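Local coordinates for putative sulfatase yidJ (Bacteroides fragilis, PDB 2QZU), which probably hydrolyses sulfate esters as a metal-dependent arylsulfatase of the sulfatase family, at residues A[44-49]-A[65-70]; A[333-338]-A[415-420]. All coordinates share one frame; numbering follows the deposited sequence.

Contact 1. Residues A[44-49]-A[65-70]; sequences GCIGKE and NFTNAI
Cys45 and Ile46 both lean on the carbonyl end of one amide, that of Asn65. They belong to a short 3-10 turn in the loop between strand 29-35 and helix 54-61 of the sulfatase domain, a member of the alkaline phosphatase clan. Asn65 lies on strand 64-66, part of the main mixed sheet, and a type I beta turn from Phe66 to Ala69 follows it.

The direct contacts are all van der Waals. Cys45 SG approaches Asn65 OD1 to 3.6 Å, and Ile46 CG1 comes to 3.8 Å from the same Asn65 OD1. The asparagine stretches out to this point because CG stands anti to its backbone N (chi1 -171°). Ile46 runs across the asparagine at about a right angle, and the same Ile46 CG1 lies 4.3 Å from Thr67 CG2, the methyl branch of the threonine.

Backbone bonds shape each side separately. Gly47 N returns to Gly44 O at 3.0 Å and closes the 3-10 turn, while Asp57 OD1 and Thr53 OG1 take the N-H groups of Cys45 and Gly44, tying the turn to helix 54-61 and the residue before it. On the strand side, Asn65 pairs through its backbone with Asp352, and the turn beyond is closed by a weak bond from Ala69 N to Phe66 O at 3.5 Å.

The polar link is made by solvent. Lys48, extended throughout, puts NZ 3.0 Å from a water that accepts from it, and this water donates to Thr67 O at 3.3 Å.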
ATOM      1  N   GLY A  44     -24.556   4.060 -12.119  1.00 14.54           N
ATOM      2  CA  GLY A  44     -25.314   3.048 -12.830  1.00 11.08           C
ATOM      3  C   GLY A  44     -26.375   3.524 -13.804  1.00 15.57           C
ATOM      4  O   GLY A  44     -26.441   3.040 -14.938  1.00 16.92           O
ATOM      5  N   CYS A  45     -27.205   4.470 -13.374  1.00 14.66           N
ATOM      6  CA  CYS A  45     -28.280   4.966 -14.223  1.00 15.96           C
ATOM      7  C   CYS A  45     -27.827   5.694 -15.484  1.00 16.06           C
ATOM      8  O   CYS A  45     -28.637   5.933 -16.380  1.00 14.44           O
ATOM      9  CB  CYS A  45     -29.230   5.862 -13.414  1.00 12.35           C
ATOM     10  SG  CYS A  45     -28.475   7.327 -12.685  1.00 23.08           S
ATOM     11  N   ILE A  46     -26.545   6.045 -15.566  1.00 11.97           N
ATOM     12  CA  ILE A  46     -26.030   6.727 -16.749  1.00 14.57           C
ATOM     13  C   ILE A  46     -25.823   5.707 -17.873  1.00 15.83           C
ATOM     14  O   ILE A  46     -25.709   6.063 -19.047  1.00 16.78           O
ATOM     15  CB  ILE A  46     -24.720   7.485 -16.425  1.00 17.07           C
ATOM     16  CG1 ILE A  46     -25.040   8.648 -15.479  1.00 18.70           C
ATOM     17  CG2 ILE A  46     -24.072   8.010 -17.702  1.00 19.77           C
ATOM     18  CD1 ILE A  46     -23.845   9.485 -15.075  1.00 10.24           C
ATOM     19  N   GLY A  47     -25.784   4.432 -17.490  1.00 12.30           N
ATOM     20  CA  GLY A  47     -25.652   3.347 -18.449  1.00 16.10           C
ATOM     21  C   GLY A  47     -24.390   3.204 -19.278  1.00 15.53           C
ATOM     22  O   GLY A  47     -24.417   2.558 -20.328  1.00 19.88           O
ATOM     23  N   LYS A  48     -23.286   3.787 -18.824  1.00 14.70           N
ATOM     24  CA  LYS A  48     -22.026   3.693 -19.553  1.00 13.90           C
ATOM     25  C   LYS A  48     -21.086   2.649 -18.954  1.00 17.87           C
ATOM     26  O   LYS A  48     -20.260   2.076 -19.662  1.00 16.60           O
ATOM     27  CB  LYS A  48     -21.318   5.049 -19.580  1.00 16.35           C
ATOM     28  CG  LYS A  48     -22.052   6.124 -20.369  1.00 13.85           C
ATOM     29  CD  LYS A  48     -21.264   7.422 -20.400  1.00 29.84           C
ATOM     30  CE  LYS A  48     -21.993   8.494 -21.199  1.00 37.85           C
ATOM     31  NZ  LYS A  48     -21.224   9.771 -21.250  1.00 45.51           N
ATOM     32  N   GLU A  49     -21.211   2.407 -17.649  1.00 14.67           N
ATOM     33  CA  GLU A  49     -20.358   1.441 -16.964  1.00 12.65           C
ATOM     34  C   GLU A  49     -21.194   0.521 -16.083  1.00 14.68           C
ATOM     35  O   GLU A  49     -22.225   0.931 -15.546  1.00 14.83           O
ATOM     36  CB  GLU A  49     -19.308   2.175 -16.120  1.00 12.56           C
ATOM     37  CG  GLU A  49     -18.499   3.179 -16.931  1.00 10.88           C
ATOM     38  CD  GLU A  49     -17.444   3.909 -16.118  1.00  7.86           C
ATOM     39  OE1 GLU A  49     -16.916   4.920 -16.624  1.00 13.01           O
ATOM     40  OE2 GLU A  49     -17.132   3.473 -14.989  1.00 11.72           O
ATOM     41  N   ASN A  65     -30.244  14.637 -12.451  1.00 11.81           N
ATOM     42  CA  ASN A  65     -28.931  14.049 -12.652  1.00 11.34           C
ATOM     43  C   ASN A  65     -28.225  14.915 -13.695  1.00 11.88           C
ATOM     44  O   ASN A  65     -28.591  14.901 -14.871  1.00 11.83           O
ATOM     45  CB  ASN A  65     -29.076  12.608 -13.160  1.00 15.29           C
ATOM     46  CG  ASN A  65     -27.756  11.855 -13.186  1.00 11.43           C
ATOM     47  OD1 ASN A  65     -27.683  10.729 -13.675  1.00 21.48           O
ATOM     48  ND2 ASN A  65     -26.708  12.473 -12.657  1.00 13.03           N
ATOM     49  N   PHE A  66     -27.232  15.686 -13.259  1.00  8.70           N
ATOM     50  CA  PHE A  66     -26.482  16.550 -14.165  1.00  7.82           C
ATOM     51  C   PHE A  66     -25.343  15.751 -14.784  1.00  7.21           C
ATOM     52  O   PHE A  66     -24.259  15.640 -14.209  1.00 10.16           O
ATOM     53  CB  PHE A  66     -25.952  17.769 -13.402  1.00 11.41           C
ATOM     54  CG  PHE A  66     -27.026  18.745 -13.008  1.00  8.83           C
ATOM     55  CD1 PHE A  66     -27.638  19.549 -13.969  1.00  8.97           C
ATOM     56  CD2 PHE A  66     -27.433  18.859 -11.680  1.00 11.73           C
ATOM     57  CE1 PHE A  66     -28.644  20.457 -13.612  1.00  9.62           C
ATOM     58  CE2 PHE A  66     -28.439  19.762 -11.313  1.00 11.36           C
ATOM     59  CZ  PHE A  66     -29.042  20.562 -12.281  1.00 11.23           C
ATOM     60  N   THR A  67     -25.603  15.203 -15.968  1.00  9.25           N
ATOM     61  CA  THR A  67     -24.640  14.360 -16.670  1.00  8.18           C
ATOM     62  C   THR A  67     -23.442  15.028 -17.350  1.00  8.89           C
ATOM     63  O   THR A  67     -22.606  14.330 -17.925  1.00 12.40           O
ATOM     64  CB  THR A  67     -25.358  13.475 -17.706  1.00 11.49           C
ATOM     65  OG1 THR A  67     -26.136  14.300 -18.576  1.00 19.37           O
ATOM     66  CG2 THR A  67     -26.272  12.472 -17.007  1.00 19.83           C
ATOM     67  N   ASN A  68     -23.359  16.356 -17.296  1.00  7.84           N
ATOM     68  CA  ASN A  68     -22.220  17.072 -17.884  1.00  8.55           C
ATOM     69  C   ASN A  68     -21.478  17.905 -16.835  1.00  8.40           C
ATOM     70  O   ASN A  68     -20.692  18.785 -17.185  1.00  8.21           O
ATOM     71  CB  ASN A  68     -22.661  18.019 -19.013  1.00  9.06           C
ATOM     72  CG  ASN A  68     -23.170  17.287 -20.239  1.00 15.83           C
ATOM     73  OD1 ASN A  68     -22.632  16.253 -20.630  1.00 18.71           O
ATOM     74  ND2 ASN A  68     -24.200  17.839 -20.867  1.00 19.70           N
ATOM     75  N   ALA A  69     -21.724  17.634 -15.556  1.00  5.89           N
ATOM     76  CA  ALA A  69     -21.074  18.392 -14.476  1.00  3.87           C
ATOM     77  C   ALA A  69     -19.562  18.189 -14.430  1.00  7.53           C
ATOM     78  O   ALA A  69     -19.075  17.086 -14.664  1.00  7.55           O
ATOM     79  CB  ALA A  69     -21.681  18.008 -13.133  1.00  2.56           C
ATOM     80  N   ILE A  70     -18.822  19.251 -14.114  1.00  4.95           N
ATOM     81  CA  ILE A  70     -17.362  19.161 -14.047  1.00  5.51           C
ATOM     82  C   ILE A  70     -16.750  19.890 -12.851  1.00  7.92           C
ATOM     83  O   ILE A  70     -17.436  20.594 -12.112  1.00  5.94           O
ATOM     84  CB  ILE A  70     -16.705  19.740 -15.335  1.00  6.27           C
ATOM     85  CG1 ILE A  70     -17.066  21.218 -15.509  1.00  5.20           C
ATOM     86  CG2 ILE A  70     -17.182  18.982 -16.564  1.00  4.97           C
ATOM     87  CD1 ILE A  70     -16.095  22.179 -14.840  1.00 11.41           C
TER
HETATM   88  O   HOH W   1     -22.576  11.276 -19.051  1.00 27.68           O

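Contact 2. Residues A[333-338]-A[415-420]; sequences SMRIPM and GLRTDR
Two arginines lie side by side here: Arg335 sets its aliphatic CD beside the guanidinium of Arg417, with Arg335 CD 4.1 Å from Arg417 NH2. CD arrives obliquely, and the two guanidinium planes are turned 68° apart. The charged groups are near without touching; Arg335 NE stands 5.2 Å from Arg417 NH2.

The side chains reach this place in different ways. Arg417 leaves the end of strand 412-417, in the antiparallel four-stranded sheet, as a straight chain from CG to NE, and a chi1 of -178° sends it directly away from the backbone N. Arg335, just past helix 331-334, folds at chi2 and chi3, which turns its guanidinium back toward the carbonyl of Ile336. There Arg335 NH2 makes a weak bond to Ile336 O, 2.9 Å long but bent to 122°.

Selenomethionine Met334 adds the apolar half of the contact. Its terminal CE packs 4.2 Å from Arg417 CD, so the methylene part of that arginine is flanked by a methyl group while its tip goes on to Arg335. All three residues are buried, and the contact joins the end of helix 331-334 and the residue after it to the four-stranded antiparallel sheet.

Each arginine finds its stronger partners elsewhere: Arg417 NH2 forms a salt bridge with Glu331 OE2, while Arg335 NH1 forms one with Asp41 OD1 and Arg335 NH2 a hydrogen bond with Ala69 O. Arg440 brings a further like charge close to Arg417. With a carboxylate bound to each, the two positive charges are probably largely balanced, Arg417 by Glu331 and Arg335 by Asp41, and what passes directly between the segments is packing of carbon against carbon and against a guanidinium nitrogen.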
ATOM      1  N   SER A 333     -10.990  13.062 -15.752  1.00  4.41           N
ATOM      2  CA  SER A 333     -10.487  13.821 -14.615  1.00  5.99           C
ATOM      3  C   SER A 333     -11.453  14.943 -14.208  1.00  5.96           C
ATOM      4  O   SER A 333     -11.742  15.133 -13.021  1.00  7.99           O
ATOM      5  CB  SER A 333      -9.114  14.411 -14.970  1.00  8.00           C
ATOM      6  OG  SER A 333      -8.669  15.332 -13.992  1.00 13.55           O
HETATM    7  N   MSE A 334     -11.956  15.679 -15.194  1.00  6.04           N
HETATM    8  CA  MSE A 334     -12.870  16.793 -14.941  1.00  5.35           C
HETATM    9  C   MSE A 334     -14.321  16.413 -14.618  1.00  6.68           C
HETATM   10  O   MSE A 334     -14.955  17.061 -13.788  1.00  7.93           O
HETATM   11  CB  MSE A 334     -12.883  17.757 -16.140  1.00  8.35           C
HETATM   12  CG  MSE A 334     -11.564  18.480 -16.411  1.00  7.99           C
HETATM   13 SE   MSE A 334     -11.767  19.847 -17.804  1.00 22.60          SE
HETATM   14  CE  MSE A 334     -12.732  21.155 -16.754  1.00 12.76           C
ATOM     15  N   ARG A 335     -14.850  15.382 -15.270  1.00  4.04           N
ATOM     16  CA  ARG A 335     -16.238  14.981 -15.046  1.00  5.58           C
ATOM     17  C   ARG A 335     -16.514  14.412 -13.657  1.00  9.54           C
ATOM     18  O   ARG A 335     -15.833  13.496 -13.192  1.00  8.55           O
ATOM     19  CB  ARG A 335     -16.678  13.989 -16.129  1.00  7.47           C
ATOM     20  CG  ARG A 335     -17.009  14.654 -17.459  1.00 14.15           C
ATOM     21  CD  ARG A 335     -18.468  15.093 -17.502  1.00 11.91           C
ATOM     22  NE  ARG A 335     -19.338  13.930 -17.378  1.00  9.99           N
ATOM     23  CZ  ARG A 335     -20.119  13.668 -16.334  1.00  8.07           C
ATOM     24  NH1 ARG A 335     -20.856  12.566 -16.327  1.00 13.63           N
ATOM     25  NH2 ARG A 335     -20.187  14.510 -15.311  1.00 10.58           N
ATOM     26  N   ILE A 336     -17.521  14.979 -12.999  1.00  5.65           N
ATOM     27  CA  ILE A 336     -17.917  14.558 -11.664  1.00  5.33           C
ATOM     28  C   ILE A 336     -19.416  14.313 -11.583  1.00  7.05           C
ATOM     29  O   ILE A 336     -20.193  14.828 -12.397  1.00  8.85           O
ATOM     30  CB  ILE A 336     -17.575  15.633 -10.596  1.00  4.40           C
ATOM     31  CG1 ILE A 336     -18.250  16.962 -10.960  1.00 10.21           C
ATOM     32  CG2 ILE A 336     -16.075  15.810 -10.492  1.00  5.81           C
ATOM     33  CD1 ILE A 336     -18.171  18.028  -9.864  1.00  3.17           C
ATOM     34  N   PRO A 337     -19.840  13.485 -10.618  1.00  6.26           N
ATOM     35  CA  PRO A 337     -21.270  13.223 -10.476  1.00  8.70           C
ATOM     36  C   PRO A 337     -21.876  14.492  -9.892  1.00  7.44           C
ATOM     37  O   PRO A 337     -21.184  15.278  -9.236  1.00  4.87           O
ATOM     38  CB  PRO A 337     -21.312  12.059  -9.495  1.00  7.17           C
ATOM     39  CG  PRO A 337     -20.118  12.305  -8.632  1.00  9.79           C
ATOM     40  CD  PRO A 337     -19.064  12.684  -9.657  1.00  9.66           C
HETATM   41  N   MSE A 338     -23.161  14.694 -10.136  1.00  7.63           N
HETATM   42  CA  MSE A 338     -23.855  15.868  -9.635  1.00  6.72           C
HETATM   43  C   MSE A 338     -25.336  15.540  -9.664  1.00 11.01           C
HETATM   44  O   MSE A 338     -26.013  15.744 -10.673  1.00  8.10           O
HETATM   45  CB  MSE A 338     -23.553  17.072 -10.535  1.00  9.18           C
HETATM   46  CG  MSE A 338     -24.221  18.372 -10.141  1.00 11.54           C
HETATM   47 SE   MSE A 338     -23.462  19.186  -8.564  1.00 30.18          SE
HETATM   48  CE  MSE A 338     -21.758  19.792  -9.300  1.00 11.74           C
ATOM     49  N   GLY A 415      -7.657  27.071 -19.290  1.00  6.13           N
ATOM     50  CA  GLY A 415      -8.413  26.578 -20.424  1.00  4.96           C
ATOM     51  C   GLY A 415      -9.898  26.818 -20.318  1.00  5.39           C
ATOM     52  O   GLY A 415     -10.379  27.445 -19.375  1.00  5.88           O
ATOM     53  N   LEU A 416     -10.620  26.309 -21.306  1.00  6.74           N
ATOM     54  CA  LEU A 416     -12.065  26.436 -21.364  1.00  7.57           C
ATOM     55  C   LEU A 416     -12.668  25.125 -21.854  1.00  9.71           C
ATOM     56  O   LEU A 416     -12.062  24.419 -22.658  1.00  9.42           O
ATOM     57  CB  LEU A 416     -12.458  27.557 -22.329  1.00  8.27           C
ATOM     58  CG  LEU A 416     -12.027  28.993 -22.031  1.00 16.69           C
ATOM     59  CD1 LEU A 416     -12.342  29.868 -23.242  1.00 19.44           C
ATOM     60  CD2 LEU A 416     -12.739  29.506 -20.791  1.00 16.43           C
ATOM     61  N   ARG A 417     -13.855  24.801 -21.358  1.00  9.37           N
ATOM     62  CA  ARG A 417     -14.556  23.594 -21.777  1.00 11.00           C
ATOM     63  C   ARG A 417     -15.934  24.018 -22.259  1.00  8.10           C
ATOM     64  O   ARG A 417     -16.743  24.514 -21.474  1.00 10.37           O
ATOM     65  CB  ARG A 417     -14.700  22.598 -20.612  1.00  7.95           C
ATOM     66  CG  ARG A 417     -15.402  21.277 -20.996  1.00  8.69           C
ATOM     67  CD  ARG A 417     -15.508  20.328 -19.798  1.00 11.34           C
ATOM     68  NE  ARG A 417     -16.121  19.040 -20.132  1.00  9.17           N
ATOM     69  CZ  ARG A 417     -17.412  18.863 -20.405  1.00 15.47           C
ATOM     70  NH1 ARG A 417     -18.248  19.890 -20.388  1.00 13.09           N
ATOM     71  NH2 ARG A 417     -17.871  17.649 -20.686  1.00 11.29           N
ATOM     72  N   THR A 418     -16.192  23.868 -23.555  1.00  8.23           N
ATOM     73  CA  THR A 418     -17.502  24.212 -24.092  1.00  8.51           C
ATOM     74  C   THR A 418     -18.243  22.888 -24.236  1.00 10.57           C
ATOM     75  O   THR A 418     -17.667  21.826 -23.982  1.00  9.07           O
ATOM     76  CB  THR A 418     -17.415  24.881 -25.481  1.00 10.10           C
ATOM     77  OG1 THR A 418     -17.196  23.881 -26.483  1.00 10.84           O
ATOM     78  CG2 THR A 418     -16.278  25.893 -25.518  1.00  8.15           C
ATOM     79  N   ASP A 419     -19.506  22.940 -24.647  1.00 13.93           N
ATOM     80  CA  ASP A 419     -20.276  21.714 -24.804  1.00 14.34           C
ATOM     81  C   ASP A 419     -19.706  20.793 -25.876  1.00 12.26           C
ATOM     82  O   ASP A 419     -20.150  19.655 -26.014  1.00 15.08           O
ATOM     83  CB  ASP A 419     -21.745  22.025 -25.121  1.00 12.99           C
ATOM     84  CG  ASP A 419     -21.905  22.966 -26.298  1.00 24.79           C
ATOM     85  OD1 ASP A 419     -21.081  22.910 -27.235  1.00 26.51           O
ATOM     86  OD2 ASP A 419     -22.871  23.757 -26.289  1.00 27.41           O
ATOM     87  N   ARG A 420     -18.718  21.274 -26.626  1.00 11.73           N
ATOM     88  CA  ARG A 420     -18.111  20.464 -27.681  1.00 12.05           C
ATOM     89  C   ARG A 420     -16.588  20.386 -27.628  1.00 11.29           C
ATOM     90  O   ARG A 420     -16.008  19.328 -27.889  1.00 11.12           O
ATOM     91  CB  ARG A 420     -18.520  20.996 -29.058  1.00 14.47           C
ATOM     92  CG  ARG A 420     -17.852  20.256 -30.212  1.00 14.55           C
ATOM     93  CD  ARG A 420     -18.244  20.825 -31.567  1.00 17.15           C
ATOM     94  NE  ARG A 420     -17.629  20.070 -32.656  1.00 22.87           N
ATOM     95  CZ  ARG A 420     -17.735  20.384 -33.943  1.00 32.10           C
ATOM     96  NH1 ARG A 420     -18.434  21.448 -34.317  1.00 28.33           N
ATOM     97  NH2 ARG A 420     -17.139  19.634 -34.859  1.00 30.78           N
TER

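Overall arrangement
Contact 1 and contact 2 lie in series along the chain, yet their centres are only 12 Å apart and their segments touch. Residues 65-70 and 333-338 are the shared border: Phe66 N probably bonds to Met338 O at 2.9 Å, joining strands 64-66 and 338-341 as antiparallel neighbours in the main sheet. Just beyond, Ala69 CB packs 3.3 Å from Met338 CB, and Thr67 O lies 3.0 Å from Arg335 NH1. Asp41, the partner of Arg335, also makes a long, weak ion pair with Lys48, which connects the two contacts. Met334 forms a backbone hydrogen bond with Ser71, five residues before Ser76, the predicted oxoalanine site, which is not modified in this structure.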